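Local coordinates for protein histone-lysine N-methyltransferase, H3 lysine-9 specific SUVH4 (Arabidopsis thaliana, PDB 4QEO) that methylates a specific lysine of histone H3 using S-adenosyl-L-methionine and binds methylated DNA, linking DNA methylation to a histone mark of transcriptional repression, at residues 516-520 against 529-533; 274-280 against 383-389; 241-245 against 264-268. All coordinates share one frame. Residues are numbered along the deposited sequence.

Interaction 1 of 3, residues 516-520 against 529-533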
loop_
_atom_site.group_PDB
_atom_site.type_symbol
_atom_site.label_atom_id
_atom_site.label_comp_id
_atom_site.label_asym_id
_atom_site.label_seq_id
_atom_site.Cartn_x
_atom_site.Cartn_y
_atom_site.Cartn_z
ATOM N N VAL A 516 4.984 -34.809 13.002
ATOM C CA VAL A 516 4.945 -33.411 12.607
ATOM C C VAL A 516 3.794 -32.679 13.288
ATOM O O VAL A 516 2.623 -33.011 13.089
ATOM C CB VAL A 516 4.846 -33.276 11.070
ATOM C CG1 VAL A 516 4.251 -31.933 10.673
ATOM C CG2 VAL A 516 6.221 -33.454 10.444
ATOM N N LYS A 517 4.138 -31.705 14.124
ATOM C CA LYS A 517 3.139 -30.822 14.705
ATOM C C LYS A 517 2.838 -29.753 13.668
ATOM O O LYS A 517 3.750 -29.106 13.153
ATOM C CB LYS A 517 3.653 -30.189 16.002
ATOM C CG LYS A 517 2.954 -30.683 17.267
ATOM C CD LYS A 517 1.446 -30.472 17.176
ATOM C CE LYS A 517 0.748 -30.737 18.507
ATOM N NZ LYS A 517 0.863 -32.154 18.949
ATOM N N GLN A 518 1.562 -29.579 13.346
ATOM C CA GLN A 518 1.175 -28.645 12.294
ATOM C C GLN A 518 0.149 -27.614 12.752
ATOM O O GLN A 518 -0.599 -27.838 13.706
ATOM C CB GLN A 518 0.624 -29.405 11.090
ATOM C CG GLN A 518 -0.735 -30.021 11.332
ATOM C CD GLN A 518 -1.181 -30.880 10.178
ATOM O OE1 GLN A 518 -1.953 -30.442 9.321
ATOM N NE2 GLN A 518 -0.691 -32.115 10.140
ATOM N N LEU A 519 0.124 -26.485 12.049
ATOM C CA LEU A 519 -0.828 -25.415 12.318
ATOM C C LEU A 519 -1.514 -25.015 11.017
ATOM O O LEU A 519 -0.849 -24.749 10.014
ATOM C CB LEU A 519 -0.117 -24.196 12.917
ATOM C CG LEU A 519 -0.634 -23.661 14.254
ATOM C CD1 LEU A 519 -0.103 -22.265 14.535
ATOM C CD2 LEU A 519 -2.153 -23.679 14.300
ATOM N N ALA A 520 -2.842 -24.975 11.036
ATOM C CA ALA A 520 -3.604 -24.572 9.859
ATOM C C ALA A 520 -3.608 -23.053 9.689
ATOM O O ALA A 520 -3.668 -22.298 10.670
ATOM C CB ALA A 520 -5.026 -25.115 9.923
ATOM N N ARG A 529 -1.439 -21.992 0.562
ATOM C CA ARG A 529 -0.609 -23.132 1.002
ATOM C C ARG A 529 -1.098 -23.812 2.308
ATOM O O ARG A 529 -0.508 -24.787 2.770
ATOM C CB ARG A 529 0.897 -22.777 1.045
ATOM C CG ARG A 529 1.436 -22.187 2.354
ATOM C CD ARG A 529 2.294 -23.184 3.130
ATOM N NE ARG A 529 3.728 -22.894 3.051
ATOM C CZ ARG A 529 4.441 -22.342 4.031
ATOM N NH1 ARG A 529 3.862 -22.014 5.178
ATOM N NH2 ARG A 529 5.740 -22.123 3.870
ATOM N N LYS A 530 -2.170 -23.266 2.887
ATOM C CA LYS A 530 -2.984 -23.886 3.941
ATOM C C LYS A 530 -2.307 -24.208 5.283
ATOM O O LYS A 530 -2.943 -24.762 6.181
ATOM C CB LYS A 530 -3.708 -25.124 3.393
ATOM C CG LYS A 530 -4.415 -24.880 2.065
ATOM C CD LYS A 530 -5.444 -23.761 2.165
ATOM C CE LYS A 530 -6.754 -24.255 2.759
ATOM N NZ LYS A 530 -7.763 -23.163 2.870
ATOM N N ARG A 531 -1.034 -23.857 5.432
ATOM C CA ARG A 531 -0.304 -24.209 6.644
ATOM C C ARG A 531 0.626 -23.095 7.111
ATOM O O ARG A 531 1.377 -22.533 6.312
ATOM C CB ARG A 531 0.504 -25.491 6.417
ATOM C CG ARG A 531 -0.339 -26.737 6.187
ATOM C CD ARG A 531 0.509 -27.892 5.692
ATOM N NE ARG A 531 1.536 -28.267 6.656
ATOM C CZ ARG A 531 1.406 -29.250 7.540
ATOM N NH1 ARG A 531 0.289 -29.963 7.577
ATOM N NH2 ARG A 531 2.393 -29.524 8.382
ATOM N N LEU A 532 0.564 -22.775 8.403
ATOM C CA LEU A 532 1.572 -21.922 9.029
ATOM C C LEU A 532 2.887 -22.694 9.047
ATOM O O LEU A 532 3.934 -22.177 8.658
ATOM C CB LEU A 532 1.173 -21.539 10.462
ATOM C CG LEU A 532 0.265 -20.325 10.699
ATOM C CD1 LEU A 532 0.698 -19.538 11.938
ATOM C CD2 LEU A 532 0.235 -19.427 9.483
ATOM N N TYR A 533 2.807 -23.942 9.506
ATOM C CA TYR A 533 3.935 -24.868 9.485
ATOM C C TYR A 533 3.486 -26.331 9.365
ATOM O O TYR A 533 4.312 -27.245 9.273
ATOM C CB TYR A 533 4.841 -24.669 10.707
ATOM C CG TYR A 533 4.152 -24.654 12.064
ATOM C CD1 TYR A 533 3.444 -25.760 12.526
ATOM C CD2 TYR A 533 4.244 -23.542 12.897
ATOM C CE1 TYR A 533 2.835 -25.753 13.774
ATOM C CE2 TYR A 533 3.638 -23.524 14.141
ATOM C CZ TYR A 533 2.937 -24.632 14.577
ATOM O OH TYR A 533 2.333 -24.614 15.817
#
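A surface contact in the post-SET region joins the end of a short strand and the loop after it, 516-520, to the irregular C-terminal tail, 529-533, and closes a short loop in which no helix or strand intervenes. A single backbone bridge holds the pair: Leu532 N donates to Leu519 O at 2.9 Å, and the same carbonyl oxygen also receives a CA-H...O contact from Arg531 CA at 3.5 Å. Leu519 does the packing: its CB sits over the face of the Tyr533 ring, 3.7 Å from its centroid, in a CH-pi contact, and lies 3.8 Å from Leu532 CB. The loop so closed is the zinc-binding post-SET motif: Cys521, Cys523 and Cys528 lie between the two segments and bind one zinc ion together with Cys463 of the SET domain. Ala520 touches the bound S-adenosylhomocysteine, so the bridge between Ala520 and Arg531 stands at the cofactor pocket. Farther out, Arg531 NH2 bonds to the Tyr533 O of its own segment at 3.1 Å and forms a salt bridge with Asp507, while the edge of its guanidinium meets Val516, NH2 to CG1 3.8 Å.

Interaction 2 of 3, residues 274-280 against 383-389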
loop_
_atom_site.group_PDB
_atom_site.type_symbol
_atom_site.label_atom_id
_atom_site.label_comp_id
_atom_site.label_asym_id
_atom_site.label_seq_id
_atom_site.Cartn_x
_atom_site.Cartn_y
_atom_site.Cartn_z
ATOM N N ILE A 274 4.966 -2.273 26.516
ATOM C CA ILE A 274 6.196 -1.495 26.574
ATOM C C ILE A 274 6.530 -0.908 25.201
ATOM O O ILE A 274 6.133 -1.457 24.167
ATOM C CB ILE A 274 7.382 -2.341 27.085
ATOM C CG1 ILE A 274 7.599 -3.558 26.189
ATOM C CG2 ILE A 274 7.138 -2.789 28.524
ATOM C CD1 ILE A 274 8.688 -4.505 26.688
ATOM N N LYS A 275 7.246 0.212 25.193
ATOM C CA LYS A 275 7.658 0.845 23.942
ATOM C C LYS A 275 9.122 0.566 23.646
ATOM O O LYS A 275 9.613 0.869 22.566
ATOM C CB LYS A 275 7.417 2.361 23.976
ATOM C CG LYS A 275 6.049 2.797 23.431
ATOM C CD LYS A 275 5.989 4.301 23.137
ATOM C CE LYS A 275 6.381 4.615 21.695
ATOM N NZ LYS A 275 6.228 6.070 21.369
ATOM N N SER A 276 9.826 0.004 24.617
ATOM C CA SER A 276 11.255 -0.213 24.472
ATOM C C SER A 276 11.602 -1.666 24.756
ATOM O O SER A 276 11.011 -2.292 25.636
ATOM C CB SER A 276 12.037 0.684 25.441
ATOM O OG SER A 276 12.006 2.044 25.037
ATOM N N LEU A 277 12.581 -2.186 24.021
ATOM C CA LEU A 277 13.122 -3.513 24.270
ATOM C C LEU A 277 13.588 -3.677 25.714
ATOM O O LEU A 277 14.130 -2.745 26.315
ATOM C CB LEU A 277 14.309 -3.769 23.344
ATOM C CG LEU A 277 14.019 -3.806 21.846
ATOM C CD1 LEU A 277 15.329 -3.883 21.084
ATOM C CD2 LEU A 277 13.130 -4.999 21.511
ATOM N N ILE A 278 13.365 -4.865 26.269
ATOM C CA ILE A 278 13.970 -5.243 27.540
ATOM C C ILE A 278 15.009 -6.318 27.236
ATOM O O ILE A 278 14.728 -7.268 26.517
ATOM C CB ILE A 278 12.937 -5.810 28.525
ATOM C CG1 ILE A 278 11.906 -4.741 28.898
ATOM C CG2 ILE A 278 13.636 -6.353 29.768
ATOM C CD1 ILE A 278 10.758 -5.286 29.733
ATOM N N ILE A 279 16.216 -6.166 27.756
ATOM C CA ILE A 279 17.254 -7.139 27.443
ATOM C C ILE A 279 17.556 -8.045 28.636
ATOM O O ILE A 279 17.899 -7.562 29.709
ATOM C CB ILE A 279 18.521 -6.436 26.932
ATOM C CG1 ILE A 279 18.192 -5.694 25.629
ATOM C CG2 ILE A 279 19.640 -7.436 26.727
ATOM C CD1 ILE A 279 19.383 -5.091 24.952
ATOM N N GLU A 280 17.409 -9.356 28.444
ATOM C CA GLU A 280 17.646 -10.310 29.526
ATOM C C GLU A 280 19.101 -10.316 29.979
ATOM O O GLU A 280 19.990 -9.994 29.193
ATOM C CB GLU A 280 17.210 -11.730 29.117
ATOM C CG GLU A 280 15.731 -11.979 29.296
ATOM C CD GLU A 280 15.234 -11.613 30.688
ATOM O OE1 GLU A 280 15.580 -12.330 31.651
ATOM O OE2 GLU A 280 14.501 -10.607 30.819
ATOM N N GLU A 383 8.385 -1.257 15.257
ATOM C CA GLU A 383 9.421 -2.202 15.607
ATOM C C GLU A 383 8.735 -3.350 16.329
ATOM O O GLU A 383 7.761 -3.148 17.047
ATOM C CB GLU A 383 10.469 -1.554 16.533
ATOM C CG GLU A 383 11.669 -2.460 16.806
ATOM C CD GLU A 383 12.793 -1.783 17.595
ATOM O OE1 GLU A 383 12.943 -0.548 17.511
ATOM O OE2 GLU A 383 13.529 -2.501 18.308
ATOM N N TYR A 384 9.227 -4.561 16.136
ATOM C CA TYR A 384 8.774 -5.657 16.974
ATOM C C TYR A 384 9.472 -5.549 18.338
ATOM O O TYR A 384 10.656 -5.853 18.459
ATOM C CB TYR A 384 9.069 -6.997 16.306
ATOM C CG TYR A 384 8.284 -8.152 16.885
ATOM C CD1 TYR A 384 8.757 -8.847 17.989
ATOM C CD2 TYR A 384 7.074 -8.545 16.332
ATOM C CE1 TYR A 384 8.050 -9.903 18.531
ATOM C CE2 TYR A 384 6.356 -9.604 16.868
ATOM C CZ TYR A 384 6.857 -10.281 17.970
ATOM O OH TYR A 384 6.164 -11.339 18.519
ATOM N N ILE A 385 8.727 -5.093 19.346
ATOM C CA ILE A 385 9.241 -4.917 20.709
ATOM C C ILE A 385 8.783 -6.032 21.665
ATOM O O ILE A 385 7.631 -6.471 21.631
ATOM C CB ILE A 385 8.806 -3.542 21.280
ATOM C CG1 ILE A 385 9.324 -2.398 20.393
ATOM C CG2 ILE A 385 9.290 -3.358 22.724
ATOM C CD1 ILE A 385 10.831 -2.242 20.398
ATOM N N GLY A 386 9.698 -6.481 22.517
ATOM C CA GLY A 386 9.426 -7.513 23.505
ATOM C C GLY A 386 10.663 -7.678 24.375
ATOM O O GLY A 386 11.498 -6.767 24.434
ATOM N N VAL A 387 10.794 -8.825 25.041
ATOM C CA VAL A 387 11.991 -9.117 25.827
ATOM C C VAL A 387 13.000 -9.885 24.986
ATOM O O VAL A 387 12.726 -11.002 24.563
ATOM C CB VAL A 387 11.678 -9.970 27.073
ATOM C CG1 VAL A 387 12.967 -10.257 27.857
ATOM C CG2 VAL A 387 10.676 -9.271 27.957
ATOM N N VAL A 388 14.166 -9.294 24.747
ATOM C CA VAL A 388 15.205 -9.973 23.977
ATOM C C VAL A 388 15.847 -11.084 24.804
ATOM O O VAL A 388 16.490 -10.816 25.819
ATOM C CB VAL A 388 16.306 -9.014 23.526
ATOM C CG1 VAL A 388 17.369 -9.776 22.752
ATOM C CG2 VAL A 388 15.720 -7.893 22.674
ATOM N N ARG A 389 15.661 -12.325 24.364
ATOM C CA ARG A 389 16.179 -13.496 25.066
ATOM C C ARG A 389 17.108 -14.294 24.156
ATOM O O ARG A 389 17.082 -14.152 22.926
ATOM C CB ARG A 389 15.035 -14.408 25.537
ATOM C CG ARG A 389 13.910 -13.713 26.303
ATOM C CD ARG A 389 13.017 -14.720 27.041
ATOM N NE ARG A 389 11.912 -14.069 27.745
ATOM C CZ ARG A 389 11.975 -13.605 28.992
ATOM N NH1 ARG A 389 13.093 -13.723 29.695
ATOM N NH2 ARG A 389 10.915 -13.024 29.542
#
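Three backbone hydrogen bonds zip residues 274-280 to 383-389: Val388 N to Ile278 O at 2.7 Å, Glu280 N to Val388 O at 3.1 Å and Ile278 N to Gly386 O at 3.2 Å. At the end of this ladder Glu280 OE1 and Arg389 NH1 form a salt bridge at 3.5 Å, but Arg389 is shared, its NE pairing with Asp448 on the next strand of the sheet. The alternation illustrates parallel beta pairing, in which one residue uses both its N and O to reach two residues flanking its partner: Ile278 spans Gly386 and Val388, with Val387 opposite it. Strand 278-279, from the pre-SET region, thereby becomes an outermost strand of a mixed SET-domain sheet, beside 387-390. Ile278 and Val387 lie on one face, CB to CG2 4.2 Å, and Ile279 and Val388 on the other, CG1 to CB 4.4 Å. Ahead of the paired strands, buried Ile385 packs against residues 274-277, its CG2 3.9 Å from Ile274 CG1 and its CD1 3.8 Å from Leu277 CD2. The CA-to-CB bond of Tyr384 points away from 274-280; its side chain touches Arg457 and a basic side chain of the bound histone peptide, its OH hydrogen-bonding weakly to Tyr402 O.

Interaction 3 of 3, residues 241-245 against 264-268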
loop_
_atom_site.group_PDB
_atom_site.type_symbol
_atom_site.label_atom_id
_atom_site.label_comp_id
_atom_site.label_asym_id
_atom_site.label_seq_id
_atom_site.Cartn_x
_atom_site.Cartn_y
_atom_site.Cartn_z
ATOM N N VAL A 241 -13.396 -2.964 23.790
ATOM C CA VAL A 241 -13.023 -3.767 24.937
ATOM C C VAL A 241 -11.969 -3.023 25.751
ATOM O O VAL A 241 -11.898 -3.143 26.975
ATOM C CB VAL A 241 -12.511 -5.145 24.485
ATOM C CG1 VAL A 241 -11.873 -5.878 25.630
ATOM C CG2 VAL A 241 -13.655 -5.967 23.913
ATOM N N CYS A 242 -11.169 -2.227 25.057
ATOM C CA CYS A 242 -10.106 -1.463 25.686
ATOM C C CYS A 242 -9.950 -0.147 24.941
ATOM O O CYS A 242 -9.767 -0.138 23.729
ATOM C CB CYS A 242 -8.797 -2.259 25.652
ATOM S SG CYS A 242 -7.367 -1.432 26.382
ATOM N N GLU A 243 -10.025 0.962 25.669
ATOM C CA GLU A 243 -9.936 2.292 25.074
ATOM C C GLU A 243 -8.565 2.539 24.412
ATOM O O GLU A 243 -8.439 3.397 23.534
ATOM C CB GLU A 243 -10.232 3.358 26.141
ATOM C CG GLU A 243 -10.809 4.667 25.606
ATOM C CD GLU A 243 -12.261 4.896 26.017
ATOM O OE1 GLU A 243 -12.752 4.194 26.930
ATOM O OE2 GLU A 243 -12.910 5.783 25.422
ATOM N N ASP A 244 -7.555 1.766 24.820
ATOM C CA ASP A 244 -6.180 1.938 24.339
ATOM C C ASP A 244 -5.267 0.855 24.907
ATOM O O ASP A 244 -4.912 0.907 26.078
ATOM C CB ASP A 244 -5.645 3.307 24.760
ATOM C CG ASP A 244 -4.193 3.529 24.350
ATOM O OD1 ASP A 244 -3.641 2.731 23.564
ATOM O OD2 ASP A 244 -3.602 4.528 24.809
ATOM N N ILE A 245 -4.861 -0.109 24.086
ATOM C CA ILE A 245 -4.019 -1.197 24.588
ATOM C C ILE A 245 -2.651 -0.709 25.067
ATOM O O ILE A 245 -2.035 -1.326 25.942
ATOM C CB ILE A 245 -3.822 -2.322 23.554
ATOM C CG1 ILE A 245 -3.108 -1.793 22.310
ATOM C CG2 ILE A 245 -5.157 -2.939 23.183
ATOM C CD1 ILE A 245 -2.533 -2.878 21.426
ATOM N N PRO A 264 -16.077 -10.773 26.349
ATOM C CA PRO A 264 -15.098 -9.802 25.867
ATOM C C PRO A 264 -13.933 -9.422 26.786
ATOM O O PRO A 264 -13.878 -8.303 27.284
ATOM C CB PRO A 264 -15.956 -8.572 25.631
ATOM C CG PRO A 264 -17.004 -8.669 26.676
ATOM C CD PRO A 264 -17.284 -10.124 26.877
ATOM N N VAL A 265 -12.986 -10.325 26.965
ATOM C CA VAL A 265 -11.747 -9.992 27.639
ATOM C C VAL A 265 -10.929 -9.163 26.672
ATOM O O VAL A 265 -11.226 -9.139 25.489
ATOM C CB VAL A 265 -10.982 -11.236 28.080
ATOM C CG1 VAL A 265 -11.932 -12.409 28.197
ATOM C CG2 VAL A 265 -9.860 -11.541 27.127
ATOM N N SER A 266 -9.950 -8.436 27.187
ATOM C CA SER A 266 -9.149 -7.563 26.371
ATOM C C SER A 266 -7.788 -8.197 26.185
ATOM O O SER A 266 -7.353 -8.954 27.009
ATOM C CB SER A 266 -9.043 -6.209 27.029
ATOM O OG SER A 266 -7.845 -5.596 26.684
ATOM N N PRO A 267 -7.150 -7.910 25.066
ATOM C CA PRO A 267 -5.880 -8.517 24.664
ATOM C C PRO A 267 -4.753 -8.208 25.648
ATOM O O PRO A 267 -3.756 -8.933 25.679
ATOM C CB PRO A 267 -5.597 -7.860 23.310
ATOM C CG PRO A 267 -6.415 -6.611 23.304
ATOM C CD PRO A 267 -7.651 -6.970 24.048
ATOM N N THR A 268 -4.925 -7.154 26.444
ATOM C CA THR A 268 -3.906 -6.722 27.400
ATOM C C THR A 268 -3.772 -7.652 28.607
ATOM O O THR A 268 -2.731 -7.684 29.248
ATOM C CB THR A 268 -4.183 -5.291 27.909
ATOM O OG1 THR A 268 -5.555 -5.191 28.310
ATOM C CG2 THR A 268 -3.893 -4.256 26.814
#
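Val241, in strand 240-242, turns its side chain to the loop 264-268, with CG2 3.9 Å from Pro264 CB. Cys242 follows and also points toward the loop, its CB 3.6 Å from Ser266 OG. Two successive residues can do so because Val241 and Cys242 both face Ala256, a classic beta bulge, which breaks the usual alternation of sides. The chain then swings out through Glu243 and Asp244, and Asp244 N bonds back to Cys242 SG at 3.6 Å. Ile245 returns to the loop, its CG2 3.9 Å from Pro267 CG and its CB 3.8 Å from Thr268 CG2. No hydrogen bond crosses between the segments; the loop is braced internally, Ser266 OG bonding to Thr268 OG1 at 2.8 Å. Pro267 also lies beside Trp367, which by similarity belongs to the S-adenosyl-L-methionine site, so this pre-SET loop packs next to the cofactor region. Strand 240-242 is an outermost strand of a four-stranded sheet, next to 256-257, and Pro267 and Ile245 both rest on Ala256, with Phe458 and Phe455 as further neighbours in loops.

In the fold
The three contacts follow one another along the chain without overlapping: interaction 3 closes before interaction 2 opens, and interaction 2 before interaction 1. Interactions 2 and 3 are closest, with nearest atoms about 7 Å apart; interaction 1 lies about 12 Å from interaction 2 and about 17 Å from interaction 3, again between nearest atoms. What relates them is the cofactor. The side chain of Leu519 in interaction 1 comes within about 4 Å of the bound S-adenosylhomocysteine, that of Tyr384 in interaction 2 within about 6 Å and that of Pro267 in interaction 3 within about 7 Å. The post-SET, SET and pre-SET regions thus approach one pocket, consistent with the flanking regions being required for activity.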